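Local coordinates for protein agarase (PDB 6XJ9) that is a GH50-family agarase of a marine bacterium that probably hydrolyses the beta-1,4 linkages of agarose, at residues A[520-525]-A[586-591]; A[317-322]-A[359-364]; A[67-72]-A[650-655]. One frame throughout, in Å; residues are numbered along the deposited sequence.

Contact 1: residues A[520-525]-A[586-591]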
loop_
_atom_site.group_PDB
_atom_site.type_symbol
_atom_site.label_atom_id
_atom_site.label_comp_id
_atom_site.label_asym_id
_atom_site.label_seq_id
_atom_site.Cartn_x
_atom_site.Cartn_y
_atom_site.Cartn_z
ATOM N N SER A 520 18.473 -31.234 23.783
ATOM C CA SER A 520 18.312 -29.803 23.566
ATOM C C SER A 520 17.599 -29.153 24.754
ATOM O O SER A 520 17.884 -28.018 25.124
ATOM C CB SER A 520 17.528 -29.558 22.306
ATOM O OG SER A 520 18.374 -29.645 21.178
ATOM N N HIS A 521 16.626 -29.877 25.305
ATOM C CA HIS A 521 15.758 -29.361 26.342
ATOM C C HIS A 521 16.524 -29.280 27.658
ATOM O O HIS A 521 16.526 -28.241 28.322
ATOM C CB HIS A 521 14.511 -30.249 26.439
ATOM C CG HIS A 521 13.438 -29.712 27.326
ATOM N ND1 HIS A 521 12.117 -30.078 27.171
ATOM C CD2 HIS A 521 13.482 -28.875 28.383
ATOM C CE1 HIS A 521 11.386 -29.468 28.079
ATOM N NE2 HIS A 521 12.203 -28.728 28.839
ATOM N N TYR A 522 17.186 -30.383 28.015
ATOM C CA TYR A 522 17.764 -30.498 29.345
ATOM C C TYR A 522 19.286 -30.450 29.270
ATOM O O TYR A 522 19.954 -30.981 30.152
ATOM C CB TYR A 522 17.245 -31.761 30.046
ATOM C CG TYR A 522 15.751 -31.757 30.249
ATOM C CD1 TYR A 522 15.151 -30.877 31.141
ATOM C CD2 TYR A 522 14.935 -32.610 29.535
ATOM C CE1 TYR A 522 13.780 -30.850 31.328
ATOM C CE2 TYR A 522 13.561 -32.603 29.711
ATOM C CZ TYR A 522 12.984 -31.720 30.605
ATOM O OH TYR A 522 11.633 -31.710 30.762
ATOM N N GLY A 523 19.816 -29.782 28.239
ATOM C CA GLY A 523 21.257 -29.693 28.040
ATOM C C GLY A 523 22.016 -29.178 29.264
ATOM O O GLY A 523 23.056 -29.725 29.627
ATOM N N ILE A 524 21.490 -28.120 29.896
ATOM C CA ILE A 524 22.126 -27.497 31.047
ATOM C C ILE A 524 22.221 -28.525 32.173
ATOM O O ILE A 524 23.216 -28.570 32.891
ATOM C CB ILE A 524 21.342 -26.251 31.500
ATOM C CG1 ILE A 524 21.358 -25.129 30.457
ATOM C CG2 ILE A 524 21.837 -25.768 32.867
ATOM C CD1 ILE A 524 22.706 -24.457 30.305
ATOM N N VAL A 525 21.156 -29.314 32.332
ATOM C CA VAL A 525 21.056 -30.314 33.386
ATOM C C VAL A 525 22.043 -31.435 33.071
ATOM O O VAL A 525 22.912 -31.733 33.883
ATOM C CB VAL A 525 19.616 -30.846 33.521
ATOM C CG1 VAL A 525 19.550 -32.129 34.339
ATOM C CG2 VAL A 525 18.675 -29.797 34.106
ATOM N N ASP A 586 13.110 -35.748 37.190
ATOM C CA ASP A 586 14.215 -35.135 37.910
ATOM C C ASP A 586 14.886 -34.046 37.065
ATOM O O ASP A 586 15.285 -33.014 37.605
ATOM C CB ASP A 586 15.198 -36.204 38.400
ATOM C CG ASP A 586 14.510 -37.249 39.268
ATOM O OD1 ASP A 586 13.653 -36.852 40.058
ATOM O OD2 ASP A 586 14.799 -38.451 39.106
ATOM N N PHE A 587 15.024 -34.288 35.754
ATOM C CA PHE A 587 15.604 -33.314 34.836
ATOM C C PHE A 587 14.792 -32.023 34.886
ATOM O O PHE A 587 15.342 -30.924 34.859
ATOM C CB PHE A 587 15.723 -33.893 33.420
ATOM C CG PHE A 587 16.878 -34.846 33.197
ATOM C CD1 PHE A 587 17.502 -35.492 34.257
ATOM C CD2 PHE A 587 17.354 -35.095 31.915
ATOM C CE1 PHE A 587 18.566 -36.361 34.045
ATOM C CE2 PHE A 587 18.398 -35.987 31.697
ATOM C CZ PHE A 587 19.013 -36.608 32.766
ATOM N N SER A 588 13.472 -32.189 34.990
ATOM C CA SER A 588 12.524 -31.091 35.069
ATOM C C SER A 588 12.689 -30.315 36.376
ATOM O O SER A 588 12.607 -29.090 36.376
ATOM C CB SER A 588 11.135 -31.620 34.907
ATOM O OG SER A 588 10.298 -30.613 34.371
ATOM N N ILE A 589 12.915 -31.042 37.479
ATOM C CA ILE A 589 13.106 -30.459 38.802
ATOM C C ILE A 589 14.391 -29.632 38.798
ATOM O O ILE A 589 14.413 -28.506 39.305
ATOM C CB ILE A 589 13.115 -31.564 39.885
ATOM C CG1 ILE A 589 11.692 -32.043 40.214
ATOM C CG2 ILE A 589 13.860 -31.127 41.138
ATOM C CD1 ILE A 589 11.635 -33.285 41.094
ATOM N N LEU A 590 15.434 -30.189 38.169
ATOM C CA LEU A 590 16.755 -29.583 38.133
ATOM C C LEU A 590 16.731 -28.337 37.245
ATOM O O LEU A 590 17.192 -27.277 37.672
ATOM C CB LEU A 590 17.794 -30.624 37.691
ATOM C CG LEU A 590 17.983 -31.817 38.636
ATOM C CD1 LEU A 590 19.120 -32.733 38.177
ATOM C CD2 LEU A 590 18.217 -31.364 40.068
ATOM N N LEU A 591 16.129 -28.438 36.055
ATOM C CA LEU A 591 16.009 -27.270 35.184
ATOM C C LEU A 591 15.156 -26.170 35.835
ATOM O O LEU A 591 15.534 -24.999 35.810
ATOM C CB LEU A 591 15.497 -27.662 33.795
ATOM C CG LEU A 591 15.363 -26.500 32.801
ATOM C CD1 LEU A 591 16.711 -25.809 32.599
ATOM C CD2 LEU A 591 14.818 -26.986 31.462
#

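Contact 2: residues A[317-322]-A[359-364]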
loop_
_atom_site.group_PDB
_atom_site.type_symbol
_atom_site.label_atom_id
_atom_site.label_comp_id
_atom_site.label_asym_id
_atom_site.label_seq_id
_atom_site.Cartn_x
_atom_site.Cartn_y
_atom_site.Cartn_z
ATOM N N THR A 317 33.614 -1.668 6.568
ATOM C CA THR A 317 34.026 -0.960 5.364
ATOM C C THR A 317 35.091 -1.753 4.618
ATOM O O THR A 317 35.335 -1.498 3.440
ATOM C CB THR A 317 34.658 0.398 5.703
ATOM O OG1 THR A 317 35.802 0.141 6.524
ATOM C CG2 THR A 317 33.709 1.331 6.423
ATOM N N GLY A 318 35.746 -2.685 5.319
ATOM C CA GLY A 318 36.837 -3.450 4.729
ATOM C C GLY A 318 38.208 -2.897 5.118
ATOM O O GLY A 318 39.241 -3.477 4.787
ATOM N N TYR A 319 38.214 -1.756 5.817
ATOM C CA TYR A 319 39.454 -1.172 6.287
ATOM C C TYR A 319 39.747 -1.690 7.691
ATOM O O TYR A 319 38.840 -2.118 8.404
ATOM C CB TYR A 319 39.394 0.355 6.191
ATOM C CG TYR A 319 39.362 0.894 4.781
ATOM C CD1 TYR A 319 38.180 0.965 4.065
ATOM C CD2 TYR A 319 40.522 1.330 4.155
ATOM C CE1 TYR A 319 38.144 1.456 2.769
ATOM C CE2 TYR A 319 40.502 1.843 2.867
ATOM C CZ TYR A 319 39.309 1.902 2.169
ATOM O OH TYR A 319 39.283 2.388 0.893
ATOM N N ASP A 320 41.028 -1.655 8.074
ATOM C CA ASP A 320 41.448 -2.026 9.417
ATOM C C ASP A 320 42.733 -1.282 9.762
ATOM O O ASP A 320 43.216 -0.446 8.994
ATOM C CB ASP A 320 41.613 -3.541 9.587
ATOM C CG ASP A 320 41.459 -4.026 11.022
ATOM O OD1 ASP A 320 41.233 -3.187 11.919
ATOM O OD2 ASP A 320 41.542 -5.256 11.232
ATOM N N PHE A 321 43.268 -1.588 10.942
ATOM C CA PHE A 321 44.360 -0.811 11.492
ATOM C C PHE A 321 45.365 -1.761 12.138
ATOM O O PHE A 321 45.044 -2.912 12.435
ATOM C CB PHE A 321 43.823 0.238 12.476
ATOM C CG PHE A 321 42.700 1.091 11.940
ATOM C CD1 PHE A 321 42.957 2.164 11.098
ATOM C CD2 PHE A 321 41.379 0.802 12.252
ATOM C CE1 PHE A 321 41.924 2.936 10.586
ATOM C CE2 PHE A 321 40.346 1.581 11.748
ATOM C CZ PHE A 321 40.619 2.648 10.919
ATOM N N ASP A 322 46.585 -1.253 12.330
ATOM C CA ASP A 322 47.596 -1.932 13.118
ATOM C C ASP A 322 47.009 -2.201 14.504
ATOM O O ASP A 322 46.751 -1.270 15.269
ATOM C CB ASP A 322 48.899 -1.128 13.122
ATOM C CG ASP A 322 50.089 -1.929 13.619
ATOM O OD1 ASP A 322 50.005 -2.448 14.753
ATOM O OD2 ASP A 322 51.079 -2.045 12.860
ATOM N N VAL A 359 36.951 -7.273 -0.820
ATOM C CA VAL A 359 35.557 -7.534 -1.146
ATOM C C VAL A 359 34.677 -6.509 -0.439
ATOM O O VAL A 359 33.762 -5.969 -1.060
ATOM C CB VAL A 359 35.138 -8.989 -0.841
ATOM C CG1 VAL A 359 33.637 -9.193 -0.949
ATOM C CG2 VAL A 359 35.855 -9.971 -1.758
ATOM N N ARG A 360 34.966 -6.232 0.839
ATOM C CA ARG A 360 34.201 -5.237 1.584
ATOM C C ARG A 360 34.419 -3.842 0.998
ATOM O O ARG A 360 33.460 -3.105 0.788
ATOM C CB ARG A 360 34.514 -5.250 3.083
ATOM C CG ARG A 360 34.109 -6.522 3.818
ATOM C CD ARG A 360 32.612 -6.786 3.882
ATOM N NE ARG A 360 31.869 -5.713 4.531
ATOM C CZ ARG A 360 30.556 -5.731 4.768
ATOM N NH1 ARG A 360 29.821 -6.788 4.449
ATOM N NH2 ARG A 360 29.986 -4.696 5.355
ATOM N N LYS A 361 35.677 -3.475 0.745
ATOM C CA LYS A 361 35.974 -2.141 0.237
ATOM C C LYS A 361 35.113 -1.858 -0.994
ATOM O O LYS A 361 34.508 -0.793 -1.090
ATOM C CB LYS A 361 37.473 -1.958 -0.033
ATOM C CG LYS A 361 37.868 -0.627 -0.667
ATOM C CD LYS A 361 39.319 -0.585 -1.126
ATOM C CE LYS A 361 39.636 0.569 -2.057
ATOM N NZ LYS A 361 38.709 0.626 -3.216
ATOM N N ASN A 362 35.006 -2.847 -1.893
ATOM C CA ASN A 362 34.455 -2.625 -3.226
ATOM C C ASN A 362 32.924 -2.590 -3.238
ATOM O O ASN A 362 32.326 -2.265 -4.267
ATOM C CB ASN A 362 35.045 -3.599 -4.247
ATOM C CG ASN A 362 36.479 -3.248 -4.587
ATOM O OD1 ASN A 362 36.794 -2.084 -4.840
ATOM N ND2 ASN A 362 37.353 -4.244 -4.597
ATOM N N LEU A 363 32.296 -2.899 -2.095
ATOM C CA LEU A 363 30.847 -2.792 -1.967
ATOM C C LEU A 363 30.394 -1.351 -2.192
ATOM O O LEU A 363 29.299 -1.133 -2.691
ATOM C CB LEU A 363 30.406 -3.234 -0.567
ATOM C CG LEU A 363 30.670 -4.686 -0.166
ATOM C CD1 LEU A 363 30.515 -4.830 1.343
ATOM C CD2 LEU A 363 29.741 -5.654 -0.894
ATOM N N PHE A 364 31.234 -0.382 -1.798
ATOM C CA PHE A 364 30.827 0.999 -1.575
ATOM C C PHE A 364 31.238 1.913 -2.732
ATOM O O PHE A 364 32.421 1.963 -3.095
ATOM C CB PHE A 364 31.415 1.482 -0.244
ATOM C CG PHE A 364 31.019 0.635 0.944
ATOM C CD1 PHE A 364 29.713 0.645 1.419
ATOM C CD2 PHE A 364 31.943 -0.186 1.575
ATOM C CE1 PHE A 364 29.343 -0.141 2.502
ATOM C CE2 PHE A 364 31.579 -0.970 2.662
ATOM C CZ PHE A 364 30.277 -0.952 3.120
#

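Contact 3: residues A[67-72]-A[650-655]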
loop_
_atom_site.group_PDB
_atom_site.type_symbol
_atom_site.label_atom_id
_atom_site.label_comp_id
_atom_site.label_asym_id
_atom_site.label_seq_id
_atom_site.Cartn_x
_atom_site.Cartn_y
_atom_site.Cartn_z
ATOM N N LYS A 67 -5.303 -24.146 11.135
ATOM C CA LYS A 67 -5.510 -25.082 12.232
ATOM C C LYS A 67 -4.193 -25.763 12.608
ATOM O O LYS A 67 -4.034 -26.245 13.725
ATOM C CB LYS A 67 -6.603 -26.092 11.843
ATOM C CG LYS A 67 -6.776 -27.291 12.776
ATOM C CD LYS A 67 -7.338 -26.976 14.169
ATOM C CE LYS A 67 -7.893 -28.210 14.858
ATOM N NZ LYS A 67 -8.314 -27.945 16.258
ATOM N N ASN A 68 -3.241 -25.798 11.669
ATOM C CA ASN A 68 -2.027 -26.572 11.866
ATOM C C ASN A 68 -0.826 -25.662 11.645
ATOM O O ASN A 68 -0.727 -25.036 10.593
ATOM C CB ASN A 68 -1.972 -27.763 10.909
ATOM C CG ASN A 68 -3.211 -28.631 10.976
ATOM O OD1 ASN A 68 -3.316 -29.497 11.840
ATOM N ND2 ASN A 68 -4.160 -28.393 10.089
ATOM N N SER A 69 0.067 -25.608 12.639
ATOM C CA SER A 69 1.169 -24.657 12.673
ATOM C C SER A 69 2.273 -25.103 11.722
ATOM O O SER A 69 3.161 -24.318 11.398
ATOM C CB SER A 69 1.696 -24.462 14.071
ATOM O OG SER A 69 2.083 -25.709 14.642
ATOM N N TYR A 70 2.219 -26.374 11.313
ATOM C CA TYR A 70 3.076 -26.890 10.260
ATOM C C TYR A 70 2.209 -27.614 9.230
ATOM O O TYR A 70 1.452 -28.513 9.585
ATOM C CB TYR A 70 4.155 -27.826 10.822
ATOM C CG TYR A 70 5.066 -28.408 9.767
ATOM C CD1 TYR A 70 6.215 -27.737 9.378
ATOM C CD2 TYR A 70 4.762 -29.606 9.132
ATOM C CE1 TYR A 70 7.047 -28.238 8.389
ATOM C CE2 TYR A 70 5.585 -30.126 8.139
ATOM C CZ TYR A 70 6.732 -29.438 7.771
ATOM O OH TYR A 70 7.564 -29.944 6.819
ATOM N N ALA A 71 2.304 -27.188 7.965
ATOM C CA ALA A 71 1.698 -27.882 6.837
ATOM C C ALA A 71 2.737 -27.994 5.725
ATOM O O ALA A 71 3.614 -27.135 5.624
ATOM C CB ALA A 71 0.478 -27.139 6.359
ATOM N N SER A 72 2.650 -29.046 4.899
ATOM C CA SER A 72 3.694 -29.248 3.905
ATOM C C SER A 72 3.263 -30.165 2.759
ATOM O O SER A 72 2.352 -30.981 2.888
ATOM C CB SER A 72 4.954 -29.762 4.553
ATOM O OG SER A 72 4.829 -31.142 4.871
ATOM N N ARG A 650 -0.352 -17.423 17.461
ATOM C CA ARG A 650 -1.356 -18.466 17.297
ATOM C C ARG A 650 -1.826 -18.928 18.672
ATOM O O ARG A 650 -1.033 -19.095 19.607
ATOM C CB ARG A 650 -0.784 -19.695 16.575
ATOM C CG ARG A 650 -0.279 -19.454 15.160
ATOM C CD ARG A 650 0.327 -20.736 14.594
ATOM N NE ARG A 650 -0.553 -21.902 14.696
ATOM C CZ ARG A 650 -1.563 -22.172 13.868
ATOM N NH1 ARG A 650 -1.836 -21.360 12.859
ATOM N NH2 ARG A 650 -2.285 -23.272 14.043
ATOM N N ASP A 651 -3.132 -19.164 18.778
ATOM C CA ASP A 651 -3.710 -19.608 20.034
ATOM C C ASP A 651 -3.028 -20.896 20.486
ATOM O O ASP A 651 -2.736 -21.045 21.668
ATOM C CB ASP A 651 -5.243 -19.675 19.945
ATOM C CG ASP A 651 -5.895 -18.308 19.777
ATOM O OD1 ASP A 651 -5.370 -17.315 20.342
ATOM O OD2 ASP A 651 -6.900 -18.227 19.059
ATOM N N ASP A 652 -2.749 -21.817 19.543
ATOM C CA ASP A 652 -2.220 -23.117 19.927
ATOM C C ASP A 652 -0.822 -22.987 20.533
ATOM O O ASP A 652 -0.480 -23.731 21.455
ATOM C CB ASP A 652 -2.367 -24.186 18.837
ATOM C CG ASP A 652 -1.622 -23.917 17.538
ATOM O OD1 ASP A 652 -0.873 -22.909 17.456
ATOM O OD2 ASP A 652 -1.819 -24.708 16.604
ATOM N N LYS A 653 -0.058 -21.993 20.067
ATOM C CA LYS A 653 1.311 -21.787 20.525
ATOM C C LYS A 653 1.349 -21.180 21.934
ATOM O O LYS A 653 2.296 -21.432 22.679
ATOM C CB LYS A 653 2.077 -20.929 19.510
ATOM C CG LYS A 653 3.539 -20.617 19.836
ATOM C CD LYS A 653 4.463 -21.826 19.930
ATOM C CE LYS A 653 5.899 -21.510 19.548
ATOM N NZ LYS A 653 6.876 -22.418 20.195
ATOM N N TRP A 654 0.325 -20.400 22.303
ATOM C CA TRP A 654 0.403 -19.541 23.478
ATOM C C TRP A 654 -0.597 -19.911 24.573
ATOM O O TRP A 654 -0.677 -19.208 25.585
ATOM C CB TRP A 654 0.290 -18.064 23.069
ATOM C CG TRP A 654 1.415 -17.699 22.152
ATOM C CD1 TRP A 654 1.378 -17.609 20.790
ATOM C CD2 TRP A 654 2.777 -17.440 22.537
ATOM N NE1 TRP A 654 2.613 -17.283 20.298
ATOM C CE2 TRP A 654 3.492 -17.168 21.349
ATOM C CE3 TRP A 654 3.454 -17.388 23.765
ATOM C CZ2 TRP A 654 4.851 -16.859 21.358
ATOM C CZ3 TRP A 654 4.797 -17.076 23.773
ATOM C CH2 TRP A 654 5.481 -16.812 22.582
ATOM N N ALA A 655 -1.313 -21.032 24.391
ATOM C CA ALA A 655 -2.343 -21.480 25.316
ATOM C C ALA A 655 -1.730 -21.799 26.675
ATOM O O ALA A 655 -2.405 -21.692 27.696
ATOM C CB ALA A 655 -3.065 -22.684 24.757
HETATM O O HOH W 1 -3.872 -26.465 16.764
HETATM O O HOH W 2 -0.932 -26.627 15.329
#

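Contact 1: residues A[520-525]-A[586-591]
Tyr522 and Phe587 meet as an offset edge-to-face pair where helix 584-609 packs on the junction of helices 518-521 and 523-529, in the helical stretch between strands 501-506 and 614-615 of what is probably a (beta/alpha)8-barrel domain, as in GH50 relatives. The edge of Phe587 points at the face of Tyr522, with centroids 6.0 Å apart and planes at 66°. Phe587 CB makes a closer CH-pi contact over that same face, 3.9 Å from the Tyr522 centroid. On the opposite face of the tyrosine ring lies His521 CD2, putting the phenol between its chain neighbour and the long helix. Glu628 takes hydrogen bonds from both rings, at His521 NE2 and Tyr522 OH, and also binds Ser588 OG, which ties helix 627-634 to the polar ends of these side chains. Val525 splits its two methyls. With CG1 anti to the backbone N (chi1 165°), that branch sits over a face of Phe587, 4.2 Å from the centroid, and meets Leu590 CD1. CG2 turns to the helix backbone and to CB of Leu590 and Leu591. Leu591 CD2 lies at the edge of the imidazole, in its plane, 3.9 Å from His521 CD2.

Contact 2: residues A[317-322]-A[359-364]
Phe364 meets Thr317 through the far end of its ring: CE2 lies 3.6 Å from Thr317 CA, an oblique approach, while CB of Leu363 covers one face over its centre. The Tyr319 ring has Thr317 CB in plane at its edge, and Lys361 CG comes to it obliquely. Arg353 adds a cation-pi contact to this tyrosine. The third flat group, the guanidinium of Arg360, carries Leu363 CD1 over the centre of one face. Bends at chi2 and chi3 fold the Arg360 chain back, and its NH2 binds the carbonyl of Leu316 while NH1 reaches Ser155 O and Thr723 O. The buried charge is thereby tied to three separate parts of the chain.

Lys361 does the opposite and runs out nearly straight as far as CE, with CG anti to the backbone N (chi1 176°). Its methylenes cross the phenol end of Tyr319 obliquely, CE 3.5 Å from Tyr319 OH. Between these side chains the backbones come close. Gly318 CA packs directly on Arg360 CB at 3.4 Å, and this closeness, together with a phi of 99°, suits a residue without a side chain. Lys361 CA makes a CA-H...O contact of 3.3 Å with Thr317 O. Thr317 OG1 accepts the N-H of Tyr319 at 3.1 Å, nearly straight, and also bonds to Glu393 on strand 392-395.

Such a threonine, accepting from the backbone N two residues on, forms an ST turn, here at the break in strand 315-320, just before residues 319-320. The end of the short helix 358-361, which follows edge strand 354-355 of the same four-stranded antiparallel sheet, packs on this turn.

Contact 3: residues A[67-72]-A[650-655]
Arg650, the N-cap residue of helix 651-654, reaches from what is probably the catalytic barrel, as in other GH50 enzymes, to the loop 67-69 that leads into strand 70-75 of the CBM-like domain, making this a small surface contact between two domains. Van der Waals packing comes first. The guanidinium is covered on one face by the Ser69 backbone, CA standing 3.7 Å above the plane toward its rim, and Ser69 CB lies 3.5 Å from Arg650 NE.

The charged bonds are internal to 650-655. Asp652 is gripped side-on by two nitrogens: NE meets OD1 on its syn side at 3.0 Å, and NH2 meets OD2, which lies in the guanidinium plane, from above the carboxylate plane. A bend at chi3 (52°) turns the guanidinium back to allow this. Carbonyls of the CBM-like domain also take part, NH1 bonding to Thr195 O and NH2 to Lys66 O. The pairing with Asp652 would probably steady the positive charge and fix the rotation of the group.

Water-mediated bonds complete the crossing. Water 2 accepts the N-H of Ser69 at 3.0 Å; its approach to Asp652 OD2 is implausibly short and so doubtful as a bond. Water 1 carries the bridge, donating to Lys67 O at 3.1 Å and to Asp652 OD2 at 2.7 Å.

In the fold
From the N terminus, the chain first supplies residues 67-72 in the CBM-like domain, and contact 3 closes on them only at 650-655, spanning 577 intervening residues. Inside that long loop the other two contacts follow in series. Contact 2 closes a short one, joining strand 315-320 to the helix just past its partner strand 354-355, before contact 1 opens and ties the helices around 520-525 to helix 584-609. Contact 2 lies on the opposite side of the chain's centre from contact 3, their centres about 45 Å apart. Contact 1 is nearer, its centre about 25 Å from that of contact 3 and the nearest atoms about 11 Å apart. Contacts 1 and 2 are local and buried; contact 3 joins domains.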